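Local coordinates for leucine aminopeptidase 2 (Saccharomyces cerevisiae, PDB 2XQ0), which cleaves di- and tripeptides as a zinc-dependent aminopeptidase of the M1 family and shows low epoxide hydrolase activity in vitro, at residues Ser38-Glu42 with Lys139-Phe143; Ser72-Val76 with Thr121-Thr125; Thr125-Trp129 with Thr617-Ile621; Leu175-Ser180 with Leu206-Gly212; Ala284-Leu288 with Val586-Phe591. All coordinates share one frame. Residues are numbered along the deposited sequence.

Contact 1 of 5, residues Ser38-Glu42 with Lys139-Phe143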
# COMPACT_ATOMS: atom_id res chain seq x y z
N SER A 38 9.29 -8.40 23.67
CA SER A 38 9.32 -7.30 24.61
C SER A 38 9.78 -6.04 23.87
O SER A 38 10.77 -6.06 23.16
CB SER A 38 10.29 -7.63 25.76
OG SER A 38 10.30 -6.58 26.71
N VAL A 39 9.04 -4.96 24.05
CA VAL A 39 9.34 -3.69 23.41
C VAL A 39 10.08 -2.76 24.37
O VAL A 39 9.58 -2.45 25.44
CB VAL A 39 8.04 -2.97 23.02
CG1 VAL A 39 8.33 -1.55 22.60
CG2 VAL A 39 7.29 -3.76 21.94
N SER A 40 11.26 -2.31 23.96
CA SER A 40 12.06 -1.40 24.78
C SER A 40 12.25 -0.09 24.06
O SER A 40 13.06 -0.01 23.15
CB SER A 40 13.43 -2.00 25.09
OG SER A 40 14.25 -1.06 25.79
N PHE A 41 11.51 0.93 24.49
CA PHE A 41 11.64 2.29 23.97
C PHE A 41 12.98 2.88 24.38
O PHE A 41 13.57 3.67 23.65
CB PHE A 41 10.49 3.19 24.47
CG PHE A 41 9.14 2.75 23.97
CD1 PHE A 41 8.70 3.11 22.71
CD2 PHE A 41 8.32 1.95 24.76
CE1 PHE A 41 7.46 2.69 22.23
CE2 PHE A 41 7.09 1.52 24.29
CZ PHE A 41 6.65 1.89 23.03
N GLU A 42 13.46 2.47 25.54
CA GLU A 42 14.77 2.89 26.02
C GLU A 42 15.87 2.53 25.02
O GLU A 42 16.72 3.36 24.70
CB GLU A 42 15.08 2.24 27.37
CG GLU A 42 16.37 2.73 27.99
CD GLU A 42 16.92 1.75 29.01
OE1 GLU A 42 17.99 2.03 29.60
OE2 GLU A 42 16.28 0.70 29.22
N LYS A 139 4.10 10.98 24.26
CA LYS A 139 4.73 9.73 24.66
C LYS A 139 5.42 9.06 23.46
O LYS A 139 5.14 9.42 22.32
CB LYS A 139 3.71 8.79 25.31
CG LYS A 139 3.13 9.33 26.62
CD LYS A 139 2.18 8.31 27.25
CE LYS A 139 1.34 8.92 28.36
NZ LYS A 139 0.31 7.96 28.85
N PRO A 140 6.34 8.11 23.73
CA PRO A 140 7.05 7.44 22.64
C PRO A 140 6.14 6.47 21.89
O PRO A 140 5.07 6.14 22.37
CB PRO A 140 8.16 6.66 23.37
CG PRO A 140 7.59 6.40 24.70
CD PRO A 140 6.77 7.62 25.05
N TYR A 141 6.59 5.99 20.74
CA TYR A 141 5.73 5.24 19.85
C TYR A 141 6.60 4.46 18.90
O TYR A 141 7.70 4.89 18.56
CB TYR A 141 4.87 6.23 19.05
CG TYR A 141 3.69 5.65 18.27
CD1 TYR A 141 3.87 5.07 17.01
CD2 TYR A 141 2.39 5.76 18.76
CE1 TYR A 141 2.80 4.59 16.28
CE2 TYR A 141 1.32 5.28 18.04
CZ TYR A 141 1.53 4.69 16.80
OH TYR A 141 0.46 4.21 16.08
N VAL A 142 6.12 3.29 18.49
CA VAL A 142 6.83 2.52 17.49
C VAL A 142 5.79 1.79 16.64
O VAL A 142 4.73 1.42 17.14
CB VAL A 142 7.77 1.51 18.15
CG1 VAL A 142 6.96 0.58 19.07
CG2 VAL A 142 8.58 0.71 17.11
N PHE A 143 6.09 1.61 15.36
CA PHE A 143 5.21 0.80 14.50
C PHE A 143 6.05 0.11 13.46
O PHE A 143 7.13 0.58 13.12
CB PHE A 143 4.12 1.66 13.85
CG PHE A 143 4.64 2.66 12.86
CD1 PHE A 143 4.80 2.32 11.52
CD2 PHE A 143 4.98 3.94 13.26
CE1 PHE A 143 5.28 3.26 10.62
CE2 PHE A 143 5.44 4.88 12.37
CZ PHE A 143 5.60 4.54 11.05
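The two backbones stay well apart and share no hydrogen bond: their nearest CA atoms, those of Phe-41 and Pro-140, are 7.0 Å from each other. Here two beta sheets of the M1 N-terminal domain pack through side chains. Strand 28-40, in the large mixed sheet, ends at Ser-40, while 141-143 belongs to strand 141-144 of the small four-stranded antiparallel sheet. Each keeps its backbone bonds for its own sheet, Val-39 pairing with Glu-172 and Val-142 with Ser-211, so what crosses the gap is mainly apolar. Phe-41, the first residue beyond the strand, does most of the work. Its ring comes within 3.7 Å of Pro-140 (CD1 to CB) and 3.8 Å of Val-142 (CE1 to CG1), and its CE1 also sits 3.7 Å from Tyr-141 N. Val-39, two residues earlier and also pointing at the 139-143 segment, brings CG1 4.3 Å from CG1 of Val-142, and Trp-129 of the next strand covers both valines. Alternation explains the selection, since Tyr-141 turns away and its hydroxyl bonds to Asn-267. The pyrrolidine of Pro-140 makes a CH-pi contact over one face of the Phe-41 ring, CG lying 4.3 Å from the centroid and 23° off the normal.

Contact 2 of 5, residues Ser72-Val76 with Thr121-Thr125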
# COMPACT_ATOMS: atom_id res chain seq x y z
N SER A 72 17.67 -10.10 8.54
CA SER A 72 18.33 -8.89 8.09
C SER A 72 18.61 -7.98 9.29
O SER A 72 17.68 -7.47 9.93
CB SER A 72 17.47 -8.14 7.08
OG SER A 72 18.12 -6.92 6.75
N TYR A 73 19.88 -7.79 9.59
CA TYR A 73 20.30 -6.98 10.73
C TYR A 73 19.65 -7.42 12.03
O TYR A 73 19.26 -6.58 12.85
CB TYR A 73 19.98 -5.51 10.48
CG TYR A 73 20.52 -4.94 9.19
CD1 TYR A 73 21.88 -4.88 8.93
CD2 TYR A 73 19.65 -4.43 8.24
CE1 TYR A 73 22.36 -4.34 7.75
CE2 TYR A 73 20.11 -3.90 7.06
CZ TYR A 73 21.46 -3.85 6.82
OH TYR A 73 21.90 -3.30 5.65
N LEU A 74 19.51 -8.72 12.23
CA LEU A 74 19.09 -9.21 13.54
C LEU A 74 20.30 -9.67 14.35
O LEU A 74 21.33 -10.06 13.79
CB LEU A 74 18.10 -10.37 13.43
CG LEU A 74 16.72 -10.11 12.86
CD1 LEU A 74 15.95 -11.43 12.70
CD2 LEU A 74 15.96 -9.15 13.75
N ASP A 75 20.17 -9.59 15.66
CA ASP A 75 21.13 -10.19 16.58
C ASP A 75 20.53 -11.53 17.03
O ASP A 75 19.69 -11.57 17.92
CB ASP A 75 21.34 -9.24 17.76
CG ASP A 75 22.30 -9.78 18.80
OD1 ASP A 75 22.90 -10.86 18.58
OD2 ASP A 75 22.44 -9.12 19.85
N VAL A 76 20.93 -12.63 16.38
CA VAL A 76 20.46 -13.96 16.79
C VAL A 76 21.33 -14.49 17.93
O VAL A 76 22.55 -14.60 17.80
CB VAL A 76 20.47 -14.96 15.61
CG1 VAL A 76 20.00 -16.34 16.07
CG2 VAL A 76 19.58 -14.45 14.47
N THR A 121 18.12 -4.73 15.86
CA THR A 121 19.29 -3.87 16.03
C THR A 121 18.99 -2.45 15.55
O THR A 121 17.89 -2.17 15.04
CB THR A 121 20.54 -4.42 15.29
OG1 THR A 121 20.40 -4.24 13.87
CG2 THR A 121 20.78 -5.90 15.60
N ASP A 122 19.95 -1.56 15.75
CA ASP A 122 19.83 -0.18 15.29
C ASP A 122 19.63 -0.11 13.76
O ASP A 122 19.08 0.85 13.26
CB ASP A 122 21.08 0.62 15.67
CG ASP A 122 21.29 0.70 17.18
OD1 ASP A 122 20.39 0.27 17.93
OD2 ASP A 122 22.35 1.19 17.61
N LYS A 123 20.09 -1.13 13.04
CA LYS A 123 19.93 -1.15 11.58
C LYS A 123 18.60 -1.74 11.08
O LYS A 123 18.35 -1.83 9.87
CB LYS A 123 21.10 -1.88 10.91
CG LYS A 123 22.43 -1.15 10.99
CD LYS A 123 23.28 -1.43 9.75
CE LYS A 123 24.68 -0.84 9.86
NZ LYS A 123 25.56 -1.64 10.76
N CYS A 124 17.75 -2.14 12.03
CA CYS A 124 16.42 -2.68 11.72
C CYS A 124 15.71 -1.85 10.66
O CYS A 124 15.66 -0.64 10.78
CB CYS A 124 15.55 -2.67 12.98
SG CYS A 124 13.92 -3.43 12.75
N THR A 125 15.19 -2.49 9.62
CA THR A 125 14.47 -1.78 8.57
C THR A 125 12.95 -1.93 8.71
O THR A 125 12.18 -1.43 7.89
CB THR A 125 14.88 -2.27 7.16
OG1 THR A 125 14.55 -3.66 7.02
CG2 THR A 125 16.39 -2.07 6.94
O HOH W 1 16.29 -5.15 5.68
O HOH W 2 16.60 -5.69 13.32
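Ser-72 meets the 121-125 segment through water: one molecule lies 2.8 Å from Ser-72 OG and 2.7 Å from Thr-125 OG1, and each hydroxyl has a further protein partner, Arg-93 and His-150 respectively. At Tyr-73 the backbone enters the left-handed helical region (phi/psi 53°/40°), uncommon for a residue other than glycine, as the chain leads into the strand that runs on to residue 81, and this residue carries most of the contact. Its carbonyl O accepts a hydrogen bond from Thr-121 OG1 at 2.8 Å and another from a second water, also at 2.8 Å, which in turn accepts from Thr-121 N at 3.1 Å. The ring lies against the type I beta turn 121-124, with Lys-123 CB over one face, a CH-pi contact 3.8 Å from the centroid, and with CE2 4.1 Å from Thr-125 CG2. Arg-93 adds a cation-pi interaction with the same ring. Leu-74 turns its side chain away toward strand 111-120, so only its backbone meets Thr-121, C to CG2 at 4.0 Å. Asp-75 ends the contact, its CB 4.0 Å from that methyl group. Thr-121 OG1 also accepts from Lys-123 N at 3.2 Å, forming an ST turn. One hydroxyl therefore both shapes the turn and ties it to the 72-76 segment, so that the turn's conformation and its docking are coupled at this partly solvent-exposed surface.

Contact 3 of 5, residues Thr125-Trp129 with Thr617-Ile621; sequences TALQW and TYHPI
Gln-128, His-619 and Pro-620 carry most of this interface, which buries 240 Å² in all. Gln-128 lies in an extended strand (phi/psi -117°/133°), and its CA is 6.3 Å from that of His-619, the closest CA pair. With chi1 and chi2 both t, its side chain reaches across: OE1 comes 3.3 Å from CD2 of His-619, NE2 3.4 Å from O of Tyr-618 at an angle too poor for a hydrogen bond, and CG 3.8 Å from CD of Pro-620. No hydrogen bond joins the segments; OE1 bonds instead to Ser-270. His-619 (phi/psi -60°/148°, chi1 t, chi2 -80°) is the N-cap of helix 620-629, its ND1 accepting from Ile-621 N at 3.2 Å, while its ring also touches Pro-272, a substrate-binding residue. Pro-620 opens the helix and sets CG 4.2 Å from O of Leu-127. The arrangement is a domain interface of an M1 aminopeptidase: an edge strand of the N-terminal domain's small sheet meets a side-chain-capped helix start in the helical C-terminal domain.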
# COMPACT_ATOMS: atom_id res chain seq x y z
N THR A 125 15.19 -2.49 9.62
CA THR A 125 14.47 -1.78 8.57
C THR A 125 12.95 -1.93 8.71
O THR A 125 12.18 -1.43 7.89
CB THR A 125 14.88 -2.27 7.16
OG1 THR A 125 14.55 -3.66 7.02
CG2 THR A 125 16.39 -2.07 6.94
N ALA A 126 12.52 -2.65 9.74
CA ALA A 126 11.09 -2.95 9.90
C ALA A 126 10.34 -1.92 10.78
O ALA A 126 9.11 -1.81 10.70
CB ALA A 126 10.91 -4.37 10.43
N LEU A 127 11.07 -1.15 11.58
CA LEU A 127 10.43 -0.35 12.61
C LEU A 127 10.76 1.12 12.48
O LEU A 127 11.85 1.49 12.03
CB LEU A 127 10.86 -0.83 14.01
CG LEU A 127 10.48 -2.29 14.34
CD1 LEU A 127 11.23 -2.79 15.59
CD2 LEU A 127 8.96 -2.46 14.50
N GLN A 128 9.81 1.96 12.87
CA GLN A 128 10.14 3.35 13.15
C GLN A 128 9.84 3.65 14.63
O GLN A 128 8.78 3.28 15.16
CB GLN A 128 9.39 4.34 12.24
CG GLN A 128 9.93 5.80 12.45
CD GLN A 128 9.08 6.89 11.80
OE1 GLN A 128 8.04 6.62 11.20
NE2 GLN A 128 9.54 8.13 11.91
N TRP A 129 10.80 4.29 15.31
CA TRP A 129 10.62 4.66 16.72
C TRP A 129 10.50 6.15 16.83
O TRP A 129 11.29 6.88 16.24
CB TRP A 129 11.83 4.21 17.56
CG TRP A 129 12.09 2.73 17.54
CD1 TRP A 129 12.82 2.04 16.62
CD2 TRP A 129 11.62 1.77 18.49
NE1 TRP A 129 12.83 0.70 16.93
CE2 TRP A 129 12.11 0.51 18.08
CE3 TRP A 129 10.84 1.85 19.64
CZ2 TRP A 129 11.84 -0.66 18.78
CZ3 TRP A 129 10.58 0.68 20.34
CH2 TRP A 129 11.08 -0.56 19.91
N THR A 617 12.34 13.50 11.26
CA THR A 617 10.96 13.26 11.68
C THR A 617 10.26 12.27 10.76
O THR A 617 9.23 11.69 11.12
CB THR A 617 10.14 14.57 11.78
OG1 THR A 617 9.78 15.04 10.47
CG2 THR A 617 10.93 15.65 12.51
N TYR A 618 10.82 12.06 9.58
CA TYR A 618 10.20 11.19 8.59
C TYR A 618 10.56 9.71 8.81
O TYR A 618 11.56 9.41 9.46
CB TYR A 618 10.60 11.64 7.17
CG TYR A 618 10.27 13.09 6.86
CD1 TYR A 618 11.25 13.98 6.45
CD2 TYR A 618 8.96 13.56 6.98
CE1 TYR A 618 10.94 15.31 6.16
CE2 TYR A 618 8.65 14.88 6.69
CZ TYR A 618 9.64 15.75 6.28
OH TYR A 618 9.32 17.06 6.00
N HIS A 619 9.74 8.79 8.29
CA HIS A 619 10.05 7.36 8.35
C HIS A 619 11.37 7.13 7.64
O HIS A 619 11.69 7.84 6.69
CB HIS A 619 8.95 6.51 7.69
CG HIS A 619 9.06 5.04 7.98
ND1 HIS A 619 9.94 4.21 7.31
CD2 HIS A 619 8.40 4.26 8.86
CE1 HIS A 619 9.82 2.98 7.78
NE2 HIS A 619 8.90 2.98 8.73
N PRO A 620 12.15 6.14 8.11
CA PRO A 620 13.44 5.82 7.46
C PRO A 620 13.36 5.75 5.93
O PRO A 620 14.26 6.25 5.25
CB PRO A 620 13.77 4.45 8.02
CG PRO A 620 13.18 4.46 9.37
CD PRO A 620 11.91 5.28 9.28
N ILE A 621 12.31 5.11 5.41
CA ILE A 621 12.13 4.95 3.97
C ILE A 621 11.96 6.29 3.29
O ILE A 621 12.66 6.61 2.34
CB ILE A 621 10.88 4.11 3.66
CG1 ILE A 621 10.79 2.88 4.56
CG2 ILE A 621 10.89 3.72 2.19
CD1 ILE A 621 11.74 1.77 4.19

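Contact 4 of 5, residues Leu175-Ser180 with Leu206-Gly212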
# COMPACT_ATOMS: atom_id res chain seq x y z
N LEU A 175 3.53 0.55 27.24
CA LEU A 175 2.42 1.29 26.61
C LEU A 175 1.54 0.32 25.82
O LEU A 175 1.99 -0.76 25.46
CB LEU A 175 2.97 2.37 25.67
CG LEU A 175 3.74 3.54 26.29
CD1 LEU A 175 4.48 4.36 25.24
CD2 LEU A 175 2.81 4.44 27.10
N PRO A 176 0.28 0.69 25.57
CA PRO A 176 -0.64 -0.13 24.76
C PRO A 176 -0.04 -0.68 23.45
O PRO A 176 0.80 -0.05 22.80
CB PRO A 176 -1.80 0.84 24.49
CG PRO A 176 -1.86 1.70 25.76
CD PRO A 176 -0.41 1.86 26.18
N VAL A 177 -0.46 -1.88 23.09
CA VAL A 177 0.05 -2.56 21.89
C VAL A 177 -1.14 -2.98 21.06
O VAL A 177 -2.13 -3.49 21.60
CB VAL A 177 0.84 -3.85 22.24
CG1 VAL A 177 1.20 -4.65 20.97
CG2 VAL A 177 2.09 -3.54 23.04
N VAL A 178 -1.05 -2.77 19.76
CA VAL A 178 -1.95 -3.45 18.84
C VAL A 178 -1.15 -4.35 17.92
O VAL A 178 0.05 -4.13 17.70
CB VAL A 178 -2.82 -2.48 18.04
CG1 VAL A 178 -3.63 -1.59 18.98
CG2 VAL A 178 -1.94 -1.65 17.11
N PHE A 179 -1.81 -5.39 17.42
CA PHE A 179 -1.16 -6.46 16.68
C PHE A 179 -2.13 -6.93 15.61
O PHE A 179 -3.34 -6.76 15.75
CB PHE A 179 -0.84 -7.62 17.63
CG PHE A 179 -0.25 -8.83 16.94
CD1 PHE A 179 1.10 -8.88 16.64
CD2 PHE A 179 -1.05 -9.92 16.62
CE1 PHE A 179 1.65 -9.99 15.99
CE2 PHE A 179 -0.53 -11.03 15.98
CZ PHE A 179 0.83 -11.08 15.67
N SER A 180 -1.60 -7.52 14.55
CA SER A 180 -2.41 -8.08 13.48
C SER A 180 -3.03 -9.42 13.88
O SER A 180 -2.73 -10.47 13.29
CB SER A 180 -1.54 -8.28 12.25
OG SER A 180 -0.40 -9.06 12.58
N LEU A 206 2.54 -9.71 6.48
CA LEU A 206 1.28 -9.15 7.00
C LEU A 206 1.30 -8.90 8.51
O LEU A 206 0.38 -8.30 9.06
CB LEU A 206 0.11 -10.06 6.66
CG LEU A 206 -0.28 -10.05 5.17
CD1 LEU A 206 -1.42 -11.02 4.91
CD2 LEU A 206 -0.68 -8.65 4.78
N ILE A 207 2.35 -9.38 9.17
CA ILE A 207 2.46 -9.13 10.60
C ILE A 207 2.53 -7.63 10.82
O ILE A 207 3.19 -6.90 10.07
CB ILE A 207 3.66 -9.82 11.23
CG1 ILE A 207 3.42 -11.34 11.29
CG2 ILE A 207 3.91 -9.28 12.64
CD1 ILE A 207 2.26 -11.70 12.22
N GLY A 208 1.80 -7.18 11.83
CA GLY A 208 1.79 -5.77 12.16
C GLY A 208 1.85 -5.59 13.66
O GLY A 208 1.22 -6.34 14.41
N ILE A 209 2.64 -4.61 14.10
CA ILE A 209 2.70 -4.28 15.52
C ILE A 209 2.85 -2.78 15.69
O ILE A 209 3.57 -2.13 14.93
CB ILE A 209 3.87 -5.01 16.22
CG1 ILE A 209 3.90 -4.67 17.71
CG2 ILE A 209 5.19 -4.60 15.60
CD1 ILE A 209 4.83 -5.55 18.51
N ALA A 210 2.17 -2.22 16.69
CA ALA A 210 2.42 -0.83 17.07
C ALA A 210 2.25 -0.69 18.57
O ALA A 210 1.50 -1.45 19.19
CB ALA A 210 1.48 0.13 16.36
N SER A 211 2.96 0.25 19.16
CA SER A 211 2.81 0.49 20.58
C SER A 211 3.02 1.94 20.86
O SER A 211 3.96 2.55 20.34
CB SER A 211 3.77 -0.35 21.39
OG SER A 211 3.60 -0.12 22.79
N GLY A 212 2.11 2.50 21.64
CA GLY A 212 2.22 3.87 22.07
C GLY A 212 1.00 4.24 22.87
O GLY A 212 0.23 3.38 23.29
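Val-177, Phe-179 and Ile-209 put their side chains on one face of this strand pair, where CG1 of Val-177 lies 4.2 Å from CG1 of Ile-209 and the Phe-179 ring reaches along to Ile-207 (CZ to CD1, 3.8 Å). That face packs on strand 165-172 of the large sheet, through Ile-171 and Ala-169. The other face carries Val-178 and Ala-210, CG2 to CB 3.9 Å, covered by Leu-265. Between the faces runs the backbone ladder. Strands 177-179 and 209-211 are antiparallel; their short axes approach to 4.7 Å, with 168° between the N-to-C directions. Val-178 and Ala-210 form the hydrogen-bonded pair (Val-178 N to Ala-210 O 2.9 Å, Ala-210 N to Val-178 O 3.0 Å), set between the non-hydrogen-bonded pairs Val-177/Ser-211 and Phe-179/Ile-209. Side-chain hydroxyls join in at the ends. Pro-176 O accepts from Ser-211 OG at 2.8 Å and from Gly-212 N at 3.1 Å; at the far end Ser-180 N gives to Gly-208 O at 3.1 Å, while Ser-180 OG accepts from Gly-208 N at 3.0 Å. Such an antiparallel pair, with 177-179 outermost, forms one side of the small four-stranded sheet seated against the large sheet of the M1 N-terminal domain.

Contact 5 of 5, residues Ala284-Leu288 with Val586-Phe591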
# COMPACT_ATOMS: atom_id res chain seq x y z
N ALA A 284 -3.37 2.96 9.03
CA ALA A 284 -3.82 4.06 8.18
C ALA A 284 -3.08 5.38 8.46
O ALA A 284 -2.68 5.64 9.60
CB ALA A 284 -5.33 4.25 8.33
N THR A 285 -2.89 6.18 7.41
CA THR A 285 -2.33 7.53 7.52
C THR A 285 -3.37 8.48 8.13
O THR A 285 -4.56 8.41 7.78
CB THR A 285 -1.88 8.07 6.13
OG1 THR A 285 -1.40 9.42 6.23
CG2 THR A 285 -3.02 8.02 5.11
N PRO A 286 -2.94 9.35 9.04
CA PRO A 286 -3.84 10.37 9.61
C PRO A 286 -4.30 11.37 8.56
O PRO A 286 -5.27 12.09 8.80
CB PRO A 286 -2.98 11.09 10.65
CG PRO A 286 -1.72 10.32 10.75
CD PRO A 286 -1.57 9.46 9.55
N THR A 287 -3.62 11.43 7.43
CA THR A 287 -4.04 12.34 6.37
C THR A 287 -5.32 11.82 5.74
O THR A 287 -5.85 12.44 4.83
CB THR A 287 -2.97 12.53 5.27
OG1 THR A 287 -2.71 11.28 4.62
CG2 THR A 287 -1.67 13.09 5.87
N LEU A 288 -5.83 10.69 6.21
CA LEU A 288 -7.13 10.23 5.75
C LEU A 288 -8.22 11.09 6.40
O LEU A 288 -9.32 11.18 5.88
CB LEU A 288 -7.38 8.76 6.10
CG LEU A 288 -6.65 7.67 5.31
CD1 LEU A 288 -7.38 6.35 5.43
CD2 LEU A 288 -6.53 8.10 3.85
N VAL A 586 3.45 16.60 7.51
CA VAL A 586 3.07 15.30 6.95
C VAL A 586 4.27 14.40 6.66
O VAL A 586 5.38 14.89 6.44
CB VAL A 586 2.20 15.44 5.66
CG1 VAL A 586 0.87 16.13 5.97
CG2 VAL A 586 2.95 16.19 4.57
N GLY A 587 4.05 13.09 6.66
CA GLY A 587 5.10 12.11 6.41
C GLY A 587 4.76 11.12 5.30
O GLY A 587 5.61 10.33 4.87
N ARG A 588 3.52 11.15 4.84
CA ARG A 588 3.09 10.25 3.77
C ARG A 588 3.92 10.47 2.50
O ARG A 588 3.94 11.58 1.96
CB ARG A 588 1.61 10.45 3.46
CG ARG A 588 1.04 9.44 2.48
CD ARG A 588 -0.47 9.52 2.41
NE ARG A 588 -1.02 8.58 1.44
CZ ARG A 588 -2.29 8.55 1.05
NH1 ARG A 588 -3.16 9.41 1.56
NH2 ARG A 588 -2.69 7.66 0.16
N MET A 589 4.60 9.43 2.02
CA MET A 589 5.52 9.58 0.90
C MET A 589 4.89 10.28 -0.29
O MET A 589 5.49 11.17 -0.90
CB MET A 589 6.11 8.23 0.47
CG MET A 589 7.32 7.81 1.29
SD MET A 589 8.11 6.28 0.74
CE MET A 589 6.84 5.07 1.10
N LYS A 590 3.66 9.88 -0.61
CA LYS A 590 2.98 10.44 -1.78
C LYS A 590 2.96 11.97 -1.80
O LYS A 590 2.90 12.58 -2.87
CB LYS A 590 1.56 9.87 -1.91
CG LYS A 590 0.44 10.82 -1.50
CD LYS A 590 -0.95 10.18 -1.60
CE LYS A 590 -1.44 10.08 -3.04
NZ LYS A 590 -2.91 9.80 -3.09
N PHE A 591 3.00 12.61 -0.63
CA PHE A 591 3.03 14.08 -0.55
C PHE A 591 4.43 14.63 -0.33
O PHE A 591 4.83 15.61 -0.97
CB PHE A 591 2.11 14.61 0.56
CG PHE A 591 0.70 14.10 0.47
CD1 PHE A 591 -0.02 14.23 -0.70
CD2 PHE A 591 0.09 13.51 1.58
CE1 PHE A 591 -1.32 13.76 -0.78
CE2 PHE A 591 -1.21 13.05 1.50
CZ PHE A 591 -1.91 13.17 0.33
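Van der Waals contacts, several of them to polar groups, hold this interface; no hydrogen bond passes between the segments. Thr-287 CG2 rests 4.0 Å from Val-586 CG1, and Thr-287 OG1 approaches the edge of the Phe-591 ring, 3.9 Å from CE2. Around Arg-588 the partners are two methyl groups and a hydroxyl: Thr-285 CG2 lies over one face of the guanidinium, 3.8 Å from NH1, Leu-288 CD2 is 4.3 Å from NH1, and Thr-287 OG1 is 3.6 Å from CD. The arginine can reach so far because all three of its first chi angles are t. This joins the M1 catalytic domain, where a 3-10 turn at 286-288 follows strand 282-284, to the helical C-terminal domain, where Arg-588 is the N-cap residue of helix 589-600. The active site is near: between nearest atoms, the Arg-588 side chain is about 3 Å from Gly-274, a substrate-binding residue, and about 5 Å from the bound bestatin. Arg-588 NH1 makes a long, weak ion pair with Glu-558, which forms a salt bridge with Lys-590. Within the segments, Thr-287 OG1 donates to Thr-285 OG1 at 2.8 Å and Phe-591 N to Arg-588 O at 2.9 Å.

Contacts 1, 3 and 4 meet in the small antiparallel sheet, whose strand order is 127-130, 141-144, 209-211, 177-179. Contact 1 lies about 10 Å from contact 4 and 13 Å from contact 3, centre to centre, and touches both. Contact 2, nested along the chain inside contact 1, adjoins contact 3 at the shared Thr-125, where the chain passes from the large sheet toward the small one. Contact 5, nested inside contact 3, is about 14 Å from it between centres, with Tyr-618 packing on Val-586. Contacts 3 and 5 thus join the C-terminal helices to the N-terminal and catalytic domains respectively, bringing all three domains together beside the substrate site.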